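Local coordinates for protein epoxide hydrolase (Aspergillus niger, PDB 3G02) that probably catalyses the hydrolysis of epoxides to vicinal diols, using an alpha/beta hydrolase fold, at residues I112-G117 with T387-F392; H98-F103 with E124-L129; H144-S149 with D175-D180; I272-W277 with E306-A311; S356-A359 with N363-F366. The protein carries 9 engineered substitutions. All blocks are in the same frame, centred on the assembly; numbering follows the deposited sequence. Where two conformers were deposited one is given.

Contact 1 of 5, residues I112-G117 with T387-F392; sequences IALLHG and TDLTAF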
# COMPACT_ATOMS: atom_id res chain seq x y z
N ILE A 112 23.23 -13.68 24.20
CA ILE A 112 22.89 -13.28 22.83
C ILE A 112 21.41 -12.92 22.78
O ILE A 112 20.57 -13.65 23.29
CB ILE A 112 23.17 -14.40 21.79
CG1 ILE A 112 24.59 -14.97 21.93
CG2 ILE A 112 22.97 -13.88 20.36
CD1 ILE A 112 24.83 -16.25 21.14
N ALA A 113 21.11 -11.77 22.17
CA ALA A 113 19.72 -11.44 21.82
C ALA A 113 19.57 -11.55 20.32
O ALA A 113 20.40 -11.04 19.57
CB ALA A 113 19.34 -10.04 22.30
N LEU A 114 18.51 -12.22 19.89
CA LEU A 114 18.25 -12.44 18.47
C LEU A 114 17.00 -11.65 18.10
O LEU A 114 15.95 -11.80 18.73
CB LEU A 114 18.08 -13.94 18.17
CG LEU A 114 19.28 -14.82 18.56
CD1 LEU A 114 19.09 -15.44 19.94
CD2 LEU A 114 19.51 -15.92 17.53
N LEU A 115 17.14 -10.81 17.07
CA LEU A 115 16.14 -9.78 16.77
C LEU A 115 15.42 -9.99 15.45
O LEU A 115 16.04 -10.01 14.39
CB LEU A 115 16.78 -8.39 16.78
CG LEU A 115 17.60 -7.99 18.01
CD1 LEU A 115 18.06 -6.55 17.85
CD2 LEU A 115 16.81 -8.15 19.30
N HIS A 116 14.10 -10.13 15.55
CA HIS A 116 13.23 -10.28 14.39
C HIS A 116 12.94 -8.94 13.71
O HIS A 116 13.37 -7.88 14.18
CB HIS A 116 11.93 -10.98 14.82
CG HIS A 116 10.95 -10.07 15.51
ND1 HIS A 116 10.78 -10.05 16.88
CD2 HIS A 116 10.09 -9.16 15.01
CE1 HIS A 116 9.86 -9.15 17.19
NE2 HIS A 116 9.42 -8.60 16.07
N GLY A 117 12.21 -9.00 12.60
CA GLY A 117 11.71 -7.80 11.93
C GLY A 117 10.26 -7.99 11.54
O GLY A 117 9.50 -8.71 12.21
N THR A 387 24.60 -22.35 12.98
CA THR A 387 26.00 -22.73 12.83
C THR A 387 26.89 -21.50 12.63
O THR A 387 27.95 -21.39 13.24
CB THR A 387 26.18 -23.74 11.68
OG1 THR A 387 25.52 -24.96 12.03
CG2 THR A 387 27.66 -24.04 11.41
N ASP A 388 26.43 -20.57 11.79
CA ASP A 388 27.16 -19.31 11.57
C ASP A 388 27.28 -18.49 12.84
O ASP A 388 28.36 -18.00 13.17
CB ASP A 388 26.48 -18.47 10.49
CG ASP A 388 26.64 -19.04 9.10
OD1 ASP A 388 27.24 -20.13 8.95
OD2 ASP A 388 26.15 -18.39 8.15
N LEU A 389 26.17 -18.34 13.56
CA LEU A 389 26.16 -17.58 14.81
C LEU A 389 27.14 -18.18 15.82
O LEU A 389 27.93 -17.45 16.42
CB LEU A 389 24.76 -17.48 15.42
CG LEU A 389 24.64 -16.79 16.79
CD1 LEU A 389 25.06 -15.31 16.73
CD2 LEU A 389 23.23 -16.93 17.36
N THR A 390 27.07 -19.50 15.98
CA THR A 390 27.94 -20.21 16.92
C THR A 390 29.41 -20.00 16.56
O THR A 390 30.22 -19.68 17.43
CB THR A 390 27.61 -21.71 16.95
OG1 THR A 390 26.25 -21.89 17.35
CG2 THR A 390 28.52 -22.44 17.93
N ALA A 391 29.74 -20.15 15.28
CA ALA A 391 31.11 -19.92 14.80
C ALA A 391 31.56 -18.48 15.04
O ALA A 391 32.71 -18.24 15.42
CB ALA A 391 31.23 -20.29 13.33
N PHE A 392 30.65 -17.53 14.83
CA PHE A 392 30.95 -16.11 15.03
C PHE A 392 31.29 -15.82 16.50
O PHE A 392 32.28 -15.14 16.78
CB PHE A 392 29.77 -15.25 14.56
CG PHE A 392 29.93 -13.78 14.86
CD1 PHE A 392 30.84 -13.00 14.15
CD2 PHE A 392 29.16 -13.17 15.84
CE1 PHE A 392 30.98 -11.64 14.42
CE2 PHE A 392 29.29 -11.82 16.13
CZ PHE A 392 30.20 -11.05 15.41

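Contact 2 of 5, residues H98-F103 with E124-L129; sequences HFAALF and EFYPIL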
# COMPACT_ATOMS: atom_id res chain seq x y z
N HIS A 98 7.62 -8.68 25.94
CA HIS A 98 7.60 -10.13 25.90
C HIS A 98 8.93 -10.66 25.35
O HIS A 98 9.55 -10.03 24.48
CB HIS A 98 6.42 -10.59 25.03
CG HIS A 98 6.50 -12.01 24.59
ND1 HIS A 98 7.11 -12.40 23.42
CD2 HIS A 98 6.03 -13.15 25.17
CE1 HIS A 98 7.03 -13.71 23.30
NE2 HIS A 98 6.38 -14.19 24.34
N PHE A 99 9.37 -11.80 25.86
CA PHE A 99 10.52 -12.49 25.27
C PHE A 99 10.47 -13.98 25.52
O PHE A 99 9.95 -14.43 26.54
CB PHE A 99 11.87 -11.89 25.75
CG PHE A 99 12.08 -11.93 27.25
CD1 PHE A 99 11.59 -10.92 28.06
CD2 PHE A 99 12.81 -12.97 27.83
CE1 PHE A 99 11.80 -10.94 29.44
CE2 PHE A 99 13.02 -13.00 29.21
CZ PHE A 99 12.52 -11.98 30.01
N ALA A 100 10.98 -14.74 24.55
CA ALA A 100 11.25 -16.15 24.74
C ALA A 100 12.74 -16.27 25.05
O ALA A 100 13.54 -15.41 24.68
CB ALA A 100 10.91 -16.93 23.48
N ALA A 101 13.13 -17.35 25.73
CA ALA A 101 14.53 -17.51 26.10
C ALA A 101 14.91 -18.94 26.39
O ALA A 101 14.09 -19.73 26.85
CB ALA A 101 14.86 -16.65 27.32
N LEU A 102 16.17 -19.26 26.10
CA LEU A 102 16.83 -20.41 26.71
C LEU A 102 17.98 -19.86 27.53
O LEU A 102 18.93 -19.31 26.98
CB LEU A 102 17.36 -21.39 25.66
CG LEU A 102 16.35 -22.17 24.81
CD1 LEU A 102 17.12 -23.04 23.82
CD2 LEU A 102 15.42 -23.03 25.65
N PHE A 103 17.86 -19.98 28.85
CA PHE A 103 18.92 -19.55 29.75
C PHE A 103 19.81 -20.71 30.15
O PHE A 103 19.33 -21.77 30.54
CB PHE A 103 18.34 -18.89 31.00
CG PHE A 103 17.68 -17.56 30.74
CD1 PHE A 103 18.43 -16.47 30.32
CD2 PHE A 103 16.32 -17.41 30.94
CE1 PHE A 103 17.82 -15.24 30.08
CE2 PHE A 103 15.70 -16.19 30.70
CZ PHE A 103 16.45 -15.10 30.28
N GLU A 124 9.90 -16.85 14.85
CA GLU A 124 10.85 -17.17 13.79
C GLU A 124 12.11 -17.86 14.29
O GLU A 124 12.79 -18.56 13.53
CB GLU A 124 11.24 -15.91 13.03
CG GLU A 124 10.12 -15.34 12.21
CD GLU A 124 10.56 -14.12 11.43
OE1 GLU A 124 11.26 -13.27 12.00
OE2 GLU A 124 10.18 -14.02 10.24
N PHE A 125 12.45 -17.64 15.56
CA PHE A 125 13.65 -18.23 16.14
C PHE A 125 13.42 -19.56 16.84
O PHE A 125 14.37 -20.16 17.35
CB PHE A 125 14.35 -17.23 17.06
CG PHE A 125 14.97 -16.08 16.32
CD1 PHE A 125 16.19 -16.24 15.67
CD2 PHE A 125 14.34 -14.84 16.26
CE1 PHE A 125 16.77 -15.19 14.96
CE2 PHE A 125 14.91 -13.78 15.57
CZ PHE A 125 16.13 -13.95 14.92
N TYR A 126 12.17 -20.03 16.86
CA TYR A 126 11.84 -21.29 17.52
C TYR A 126 12.59 -22.51 16.94
O TYR A 126 13.11 -23.31 17.71
CB TYR A 126 10.33 -21.52 17.60
CG TYR A 126 9.70 -21.00 18.88
CD1 TYR A 126 10.13 -19.80 19.47
CD2 TYR A 126 8.67 -21.70 19.50
CE1 TYR A 126 9.56 -19.33 20.65
CE2 TYR A 126 8.08 -21.23 20.67
CZ TYR A 126 8.54 -20.05 21.24
OH TYR A 126 7.96 -19.59 22.40
N PRO A 127 12.64 -22.65 15.60
CA PRO A 127 13.48 -23.74 15.07
C PRO A 127 14.92 -23.74 15.59
O PRO A 127 15.45 -24.81 15.93
CB PRO A 127 13.42 -23.52 13.56
CG PRO A 127 12.06 -22.93 13.35
CD PRO A 127 11.94 -21.95 14.50
N ILE A 128 15.53 -22.56 15.69
CA ILE A 128 16.89 -22.46 16.23
C ILE A 128 16.94 -22.79 17.73
O ILE A 128 17.83 -23.51 18.18
CB ILE A 128 17.54 -21.08 15.92
CG1 ILE A 128 17.92 -21.02 14.43
CG2 ILE A 128 18.75 -20.81 16.82
CD1 ILE A 128 18.42 -19.68 13.95
N LEU A 129 15.99 -22.27 18.50
CA LEU A 129 15.90 -22.62 19.92
C LEU A 129 15.76 -24.13 20.11
O LEU A 129 16.38 -24.71 21.02
CB LEU A 129 14.75 -21.88 20.61
CG LEU A 129 14.85 -20.35 20.70
CD1 LEU A 129 13.69 -19.81 21.52
CD2 LEU A 129 16.18 -19.90 21.29

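Contact 3 of 5, residues H144-S149 with D175-D180; sequences HLVVPS and DQLMKD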
# COMPACT_ATOMS: atom_id res chain seq x y z
N HIS A 144 23.37 -17.80 26.48
CA HIS A 144 22.02 -17.42 26.84
C HIS A 144 21.38 -16.93 25.55
O HIS A 144 21.96 -16.09 24.86
CB HIS A 144 22.01 -16.28 27.87
CG HIS A 144 22.56 -16.66 29.21
ND1 HIS A 144 21.96 -17.60 30.03
CD2 HIS A 144 23.64 -16.21 29.88
CE1 HIS A 144 22.67 -17.71 31.14
NE2 HIS A 144 23.69 -16.88 31.08
N LEU A 145 20.20 -17.46 25.23
CA LEU A 145 19.52 -17.07 24.00
C LEU A 145 18.22 -16.36 24.34
O LEU A 145 17.27 -16.97 24.80
CB LEU A 145 19.28 -18.30 23.11
CG LEU A 145 20.56 -19.05 22.71
CD1 LEU A 145 20.25 -20.50 22.41
CD2 LEU A 145 21.27 -18.37 21.56
N VAL A 146 18.22 -15.04 24.12
CA VAL A 146 17.07 -14.19 24.41
C VAL A 146 16.45 -13.73 23.09
O VAL A 146 17.15 -13.18 22.23
CB VAL A 146 17.49 -12.96 25.25
CG1 VAL A 146 16.27 -12.11 25.62
CG2 VAL A 146 18.24 -13.39 26.52
N VAL A 147 15.15 -13.98 22.95
CA VAL A 147 14.42 -13.65 21.73
C VAL A 147 13.26 -12.70 22.09
O VAL A 147 12.15 -13.15 22.40
CB VAL A 147 13.87 -14.92 21.03
CG1 VAL A 147 13.26 -14.56 19.68
CG2 VAL A 147 14.97 -15.96 20.84
N PRO A 148 13.54 -11.38 22.06
CA PRO A 148 12.50 -10.44 22.44
C PRO A 148 11.48 -10.19 21.34
O PRO A 148 11.78 -10.29 20.15
CB PRO A 148 13.29 -9.15 22.71
CG PRO A 148 14.47 -9.24 21.85
CD PRO A 148 14.80 -10.71 21.70
N SER A 149 10.26 -9.86 21.76
CA SER A 149 9.29 -9.28 20.86
C SER A 149 9.54 -7.79 20.89
O SER A 149 9.43 -7.15 21.95
CB SER A 149 7.87 -9.60 21.29
OG SER A 149 7.58 -10.98 21.10
N ASP A 175 18.58 -3.08 24.73
CA ASP A 175 19.73 -2.93 25.62
C ASP A 175 19.31 -3.00 27.09
O ASP A 175 19.96 -3.67 27.90
CB ASP A 175 20.47 -1.62 25.34
CG ASP A 175 21.60 -1.36 26.32
OD1 ASP A 175 22.66 -2.01 26.21
OD2 ASP A 175 21.43 -0.47 27.19
N GLN A 176 18.20 -2.33 27.43
CA GLN A 176 17.69 -2.36 28.80
C GLN A 176 17.26 -3.77 29.22
O GLN A 176 17.51 -4.19 30.35
CB GLN A 176 16.53 -1.36 28.98
CG GLN A 176 16.17 -1.09 30.44
CD GLN A 176 17.36 -0.64 31.28
OE1 GLN A 176 18.02 0.34 30.96
NE2 GLN A 176 17.63 -1.37 32.36
N LEU A 177 16.62 -4.49 28.30
CA LEU A 177 16.22 -5.86 28.57
C LEU A 177 17.43 -6.72 28.91
O LEU A 177 17.41 -7.45 29.91
CB LEU A 177 15.47 -6.45 27.37
CG LEU A 177 15.15 -7.95 27.43
CD1 LEU A 177 14.18 -8.28 28.56
CD2 LEU A 177 14.59 -8.43 26.09
N MET A 178 18.48 -6.62 28.10
CA MET A 178 19.69 -7.41 28.32
C MET A 178 20.37 -7.04 29.64
O MET A 178 20.84 -7.92 30.36
CB MET A 178 20.66 -7.27 27.13
CG MET A 178 20.13 -7.87 25.82
SD MET A 178 19.67 -9.60 25.98
CE MET A 178 21.21 -10.42 25.59
N LYS A 179 20.38 -5.75 29.97
CA LYS A 179 20.92 -5.31 31.26
C LYS A 179 20.09 -5.85 32.43
O LYS A 179 20.64 -6.34 33.42
CB LYS A 179 21.01 -3.78 31.31
CG LYS A 179 22.15 -3.23 30.50
CD LYS A 179 22.10 -1.71 30.38
CE LYS A 179 23.35 -1.19 29.70
NZ LYS A 179 23.21 0.23 29.25
N ASP A 180 18.77 -5.77 32.30
CA ASP A 180 17.84 -6.29 33.31
C ASP A 180 18.03 -7.78 33.57
O ASP A 180 17.86 -8.25 34.70
CB ASP A 180 16.40 -6.03 32.89
CG ASP A 180 15.99 -4.58 33.05
OD1 ASP A 180 16.81 -3.76 33.50
OD2 ASP A 180 14.83 -4.26 32.70

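Contact 4 of 5, residues I272-W277 with E306-A311; sequences IALLAW and ESFPRA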
# COMPACT_ATOMS: atom_id res chain seq x y z
N ILE A 272 -8.66 -11.43 6.28
CA ILE A 272 -8.31 -11.72 4.89
C ILE A 272 -7.46 -10.59 4.27
O ILE A 272 -6.55 -10.86 3.48
CB ILE A 272 -9.57 -12.08 4.05
CG1 ILE A 272 -10.06 -13.49 4.43
CG2 ILE A 272 -9.32 -11.94 2.55
CD1 ILE A 272 -9.11 -14.62 4.10
N ALA A 273 -7.76 -9.35 4.64
CA ALA A 273 -6.90 -8.22 4.26
C ALA A 273 -5.48 -8.44 4.78
O ALA A 273 -4.51 -8.32 4.03
CB ALA A 273 -7.45 -6.90 4.77
N LEU A 274 -5.37 -8.79 6.06
CA LEU A 274 -4.08 -9.04 6.65
C LEU A 274 -3.35 -10.21 5.96
O LEU A 274 -2.16 -10.13 5.67
CB LEU A 274 -4.23 -9.29 8.15
CG LEU A 274 -2.93 -9.40 8.96
CD1 LEU A 274 -2.24 -8.06 9.08
CD2 LEU A 274 -3.25 -9.98 10.32
N LEU A 275 -4.09 -11.29 5.70
CA LEU A 275 -3.51 -12.46 5.05
C LEU A 275 -2.96 -12.13 3.65
O LEU A 275 -1.89 -12.60 3.28
CB LEU A 275 -4.54 -13.60 4.96
CG LEU A 275 -4.15 -14.88 4.20
CD1 LEU A 275 -2.99 -15.62 4.85
CD2 LEU A 275 -5.35 -15.80 4.08
N ALA A 276 -3.71 -11.34 2.89
CA ALA A 276 -3.26 -10.97 1.54
C ALA A 276 -1.98 -10.15 1.58
O ALA A 276 -1.02 -10.43 0.86
CB ALA A 276 -4.36 -10.23 0.80
N TRP A 277 -1.96 -9.12 2.43
CA TRP A 277 -0.83 -8.20 2.51
C TRP A 277 0.43 -8.89 3.02
O TRP A 277 1.51 -8.73 2.44
CB TRP A 277 -1.21 -7.04 3.42
CG TRP A 277 -0.24 -5.89 3.49
CD1 TRP A 277 0.79 -5.72 4.38
CD2 TRP A 277 -0.25 -4.71 2.67
NE1 TRP A 277 1.42 -4.51 4.17
CE2 TRP A 277 0.80 -3.87 3.12
CE3 TRP A 277 -1.04 -4.27 1.60
CZ2 TRP A 277 1.08 -2.63 2.54
CZ3 TRP A 277 -0.76 -3.04 1.01
CH2 TRP A 277 0.30 -2.24 1.48
N GLU A 306 -3.13 -7.85 17.39
CA GLU A 306 -3.20 -6.53 16.75
C GLU A 306 -1.80 -5.97 16.47
O GLU A 306 -1.53 -4.79 16.72
CB GLU A 306 -4.02 -5.55 17.60
CG GLU A 306 -5.49 -5.96 17.77
CD GLU A 306 -6.26 -5.06 18.72
OE1 GLU A 306 -5.75 -4.74 19.81
OE2 GLU A 306 -7.40 -4.67 18.37
N SER A 307 -0.93 -6.83 15.96
CA SER A 307 0.47 -6.48 15.71
C SER A 307 0.64 -5.44 14.62
O SER A 307 1.39 -4.48 14.79
CB SER A 307 1.28 -7.72 15.33
OG SER A 307 1.50 -8.55 16.45
N PHE A 308 -0.05 -5.63 13.49
CA PHE A 308 0.28 -4.85 12.31
C PHE A 308 0.26 -3.33 12.52
O PHE A 308 1.24 -2.66 12.20
CB PHE A 308 -0.54 -5.22 11.07
CG PHE A 308 -0.19 -4.38 9.89
CD1 PHE A 308 0.89 -4.73 9.08
CD2 PHE A 308 -0.85 -3.19 9.65
CE1 PHE A 308 1.27 -3.93 8.02
CE2 PHE A 308 -0.48 -2.37 8.59
CZ PHE A 308 0.57 -2.74 7.77
N PRO A 309 -0.87 -2.77 13.03
CA PRO A 309 -0.89 -1.31 13.16
C PRO A 309 0.13 -0.74 14.14
O PRO A 309 0.47 0.45 14.04
CB PRO A 309 -2.32 -1.02 13.64
CG PRO A 309 -2.77 -2.29 14.27
CD PRO A 309 -2.15 -3.37 13.45
N ARG A 310 0.61 -1.56 15.07
CA ARG A 310 1.56 -1.13 16.10
C ARG A 310 3.01 -1.33 15.68
O ARG A 310 3.89 -0.57 16.08
CB ARG A 310 1.30 -1.90 17.40
CG ARG A 310 -0.14 -1.83 17.89
CD ARG A 310 -0.31 -2.49 19.25
NE ARG A 310 -0.13 -3.95 19.21
CZ ARG A 310 0.81 -4.62 19.87
NH1 ARG A 310 1.70 -3.98 20.63
NH2 ARG A 310 0.86 -5.94 19.77
N ALA A 311 3.26 -2.36 14.88
CA ALA A 311 4.62 -2.78 14.56
C ALA A 311 5.28 -1.90 13.51
O ALA A 311 6.51 -1.83 13.42
CB ALA A 311 4.61 -4.22 14.09

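Contact 5 of 5, residues S356-A359 with N363-F366; sequences SWIA and NLVF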
# COMPACT_ATOMS: atom_id res chain seq x y z
N SER A 356 31.95 -7.00 -0.25
CA SER A 356 32.78 -5.79 -0.37
C SER A 356 32.02 -4.49 -0.05
O SER A 356 32.63 -3.47 0.28
CB SER A 356 33.41 -5.70 -1.76
OG SER A 356 32.42 -5.57 -2.76
N TRP A 357 30.69 -4.54 -0.15
CA TRP A 357 29.85 -3.41 0.23
C TRP A 357 29.59 -3.44 1.73
O TRP A 357 29.73 -2.43 2.41
CB TRP A 357 28.53 -3.44 -0.54
CG TRP A 357 28.62 -2.94 -1.96
CD1 TRP A 357 29.74 -2.83 -2.74
CD2 TRP A 357 27.52 -2.53 -2.78
NE1 TRP A 357 29.41 -2.36 -3.98
CE2 TRP A 357 28.05 -2.17 -4.04
CE3 TRP A 357 26.14 -2.42 -2.57
CZ2 TRP A 357 27.24 -1.70 -5.08
CZ3 TRP A 357 25.34 -1.96 -3.61
CH2 TRP A 357 25.89 -1.61 -4.85
N ILE A 358 29.22 -4.61 2.24
CA ILE A 358 28.97 -4.80 3.67
C ILE A 358 30.21 -4.45 4.50
O ILE A 358 30.10 -3.87 5.58
CB ILE A 358 28.47 -6.24 3.96
CG1 ILE A 358 27.14 -6.49 3.23
CG2 ILE A 358 28.33 -6.49 5.46
CD1 ILE A 358 26.81 -7.94 3.02
N ALA A 359 31.38 -4.79 3.96
CA ALA A 359 32.66 -4.51 4.62
C ALA A 359 32.93 -3.03 4.87
O ALA A 359 33.68 -2.68 5.79
CB ALA A 359 33.80 -5.13 3.82
N ASN A 363 33.50 -3.38 11.04
CA ASN A 363 34.68 -4.22 11.23
C ASN A 363 34.31 -5.67 10.94
O ASN A 363 34.18 -6.50 11.85
CB ASN A 363 35.21 -4.03 12.66
CG ASN A 363 36.41 -4.91 12.98
OD1 ASN A 363 37.21 -5.26 12.11
ND2 ASN A 363 36.54 -5.27 14.26
N LEU A 364 34.14 -5.97 9.65
CA LEU A 364 33.65 -7.27 9.20
C LEU A 364 34.75 -8.33 9.30
O LEU A 364 35.60 -8.44 8.41
CB LEU A 364 33.09 -7.18 7.77
CG LEU A 364 32.41 -8.43 7.20
CD1 LEU A 364 31.07 -8.69 7.89
CD2 LEU A 364 32.22 -8.29 5.70
N VAL A 365 34.71 -9.09 10.38
CA VAL A 365 35.73 -10.10 10.68
C VAL A 365 35.23 -11.51 10.36
O VAL A 365 35.98 -12.48 10.45
CB VAL A 365 36.18 -10.04 12.16
CG1 VAL A 365 36.89 -8.71 12.45
CG2 VAL A 365 35.00 -10.24 13.11
N PHE A 366 33.96 -11.61 9.99
CA PHE A 366 33.30 -12.90 9.80
C PHE A 366 32.27 -12.76 8.69
O PHE A 366 31.39 -11.90 8.75
CB PHE A 366 32.64 -13.33 11.11
CG PHE A 366 31.91 -14.65 11.04
CD1 PHE A 366 30.58 -14.70 10.61
CD2 PHE A 366 32.53 -15.82 11.45
CE1 PHE A 366 29.90 -15.91 10.57
CE2 PHE A 366 31.86 -17.04 11.41
CZ PHE A 366 30.54 -17.08 10.97
O HOH W 1 35.69 -4.63 6.89

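Contact 1 of 5, residues I112-G117 with T387-F392
Leu389 holds CG anti to its backbone N (chi1 176°), which sends CD2 out from helix 382-396, while Ile112 on strand 110-115 keeps CG1 beside its own N (chi1 -50°) and then runs nearly straight to CD1 (chi2 168°). The two side chains meet tip to tip, with Ile112 CD1 and Leu389 CD2 4.2 Å apart. This is a helix-on-sheet contact of the alpha/beta hydrolase fold, in which the C-terminal helix packs on an interior parallel strand. The backbones stay well separated: the nearest CA atoms, those of Ile112 and Leu389, lie 9.7 Å apart, and the side chains span the gap and touch through methyl groups. Only 117 Å² is buried in all, yet each of the three touching residues is buried in the protein. Gln190 of strand 187-191 touches both Leu389 and Leu114, and Phe125 also packs on Leu114. Asp388, just before Leu389 in the helix, makes polar bonds instead, from OD2 to His370 NE2 and Ser344 OG. Leu114, two positions beyond Ile112, crosses the Leu389 side chain obliquely and uses the same methyl, its CD2 lying 3.9 Å from Leu389 CD2.

Contact 2 of 5, residues H98-F103 with E124-L129
Ala100 makes the first touch along strand 95-102. Its CB sits at the edge of the Tyr126 ring, close to the ring plane, 3.9 Å from Tyr126 CE1. At the far end of the ring a hydrogen bond runs from Tyr126 OH to Leu82 O, which probably helps fix the ring's position. The same Ala100 CB is 4.5 Å from Leu129 CD1, so this small side chain faces two residues about one helical turn apart. Ala101 turns to the other side of the strand, where its CB lies over one face of the Phe103 ring. Leu102 points back to the helix and slides past Leu129 in the opposite sense. With CG beside the backbone N (chi1 -69°) and an extended chi2 of 179°, Leu102 places CD1 4.1 Å from Leu129 CD2 and 3.3 Å from Leu129 O, the latter a close methyl-to-carbonyl-oxygen contact. The backbones are nearer here, with CA atoms 7.2 Å apart for Leu102 and Leu129 against 8.9 Å for Ala100 and Tyr126. Helix 126-135 thus lies on the sheet of the alpha/beta hydrolase fold, with Leu129 also reaching Leu145 and Val147 of neighbouring strand 143-148 and Ile128 meeting Leu385 of helix 382-396.

Contact 3 of 5, residues H144-S149 with D175-D180
Val146 and Pro148, alternate residues of strand 143-148, meet Leu177 and Met178 of helix 167-180 in purely apolar contacts. Leu177 CD2 serves both strand residues, lying 3.7 Å from Pro148 CB and 4.1 Å from Val146 CG1, with the Leu177 and Val146 side chains running past each other in opposite directions. A sulfur contact adds to this. The Met178 chain is bent (chi2 -56°, chi3 -89°), and the bend brings SD tip to tip with Val146, 4.1 Å from Val146 CB. The segments run roughly antiparallel, with axes 10.6 Å apart at closest approach and 141° between their directions.

Polar bonds lie within the helix, on its side turned from the strand. Lys179 NZ forms a salt bridge at 2.8 Å with Asp175 OD2, which receives it on its syn lone pair, while Tyr187 OH binds Asp175 OD1. Gln176 NE2 donates to Asp180 OD1, also at 2.8 Å, from above the carboxylate plane.

Within the alpha/beta hydrolase sheet, helix 167-180 takes one face of strand 143-148 and helix 126-135 the other, where Leu145 and Val147 pack on Leu129. Met178 extends to Ala113 of strand 110-115, and Leu177 to Thr90 of strand 87-92.

Contact 4 of 5, residues I272-W277 with E306-A311
Trp277 NE1 is held by a hydrogen bond to His256 NE2, whose ring also meets Phe308 edge-to-face, and the Phe308 ring comes up beside the indole, with Phe308 CE1 3.9 Å from Trp277 NE1. The buried indole N-H therefore has a polar partner even though the phenylalanine supplies only carbon. Phe308 CE1 also lies 4.1 Å from Trp277 CD1. The five-membered ring of Trp277 and the Phe308 ring have centroids 5.5 Å apart and planes at 78°, an oblique meeting in which the two side chains cross at about a right angle. The Phe308 ring reaches the tryptophan because CG stands anti to the backbone N (chi1 179°). Leu274 makes a separate contact nearer the backbone: the end of its side chain comes to the phenylalanine, Leu274 CD1 lying 3.9 Å from Phe308 CB, as the two side chains slide past each other in opposite directions.

Both helices belong to the mainly helical region between strands 209-214 and 340-345, consistent with the lid of alpha/beta hydrolase epoxide hydrolases; Tyr315, a predicted proton donor, follows soon after helix 307-311.

Glu306, with positive phi, is the C-prime residue of a Schellman motif that ends helix 292-304, and Phe308 comes two residues later, in the first turn of the next helix. Arg310 NE donates to Glu306 O at 3.0 Å with an N-H...O angle of 146°, coming from above the carbonyl plane, and its NH2 binds Thr305 O. On helix 271-284, Ala276 packs on Val266 of the second subunit.

Contact 5 of 5, residues S356-A359 with N363-F366
Leu364 lays its CD2 branch against the backbone and methyl of Ala359, 4.0 Å from Ala359 CA and likewise 4.0 Å from Ala359 CB. The branch reaches this place because Leu364 carries CG anti to its backbone N (chi1 -174°). Its other branch touches the preceding helical residue more loosely, with Leu364 CD1 4.3 Å from Ile358 CG2. One leucine on the strand thus spans two consecutive residues, Ile358 and Ala359, and it accounts for nearly half of the 129 Å² buried between the segments. The two backbones come close here, the CA atoms of Ala359 and Leu364 being 5.4 Å apart.

A water supplements the apolar contact. It donates to Ala359 O at 3.0 Å and accepts a weak bond from Leu364 N at 3.4 Å, linking the two backbones beside the leucine. The intervening turn is tied to the helix by its own hydroxyls, Thr360 OG1 bonding to Trp357 O and Thr361 OG1 to Ile358 O.

Val365 interrupts the regular extended conformation (psi -5°), and the side chains of Leu364 and Phe366 leave the strand on largely opposite sides. Leu364 faces helix 355-358, whereas Phe366 packs on Ala391 and Gln395 of helix 382-396.

The contact lies in the beta-alpha-beta unit formed by strand 340-345, helix 355-358 and strand 362-369, the last being an outermost strand of the sheet within this chain. Phe341 and Phe343 of strand 340-345 touch both Ile358 and Leu364, so helix and edge strand rest on the same neighbouring strand.

In the fold
From the N terminus, contact 2 opens on strand 95-102 and contact 1 on strand 110-115 before contact 2 closes at helix 126-135, so these two cross. Contact 3 then closes a short loop from strand 143-148 to helix 167-180. Contact 4 follows within the helical region between strands 209-214 and 340-345, and contact 5 closes the tight turn into strand 362-369. Contacts 3, 4 and 5 are all nested in the loop of about 270 residues that contact 1 closes at helix 382-396. Contacts 1, 2, 3 and 5 tie helices to one sheet. Contact 4 stands apart, its centre about 27 Å from that of contact 1.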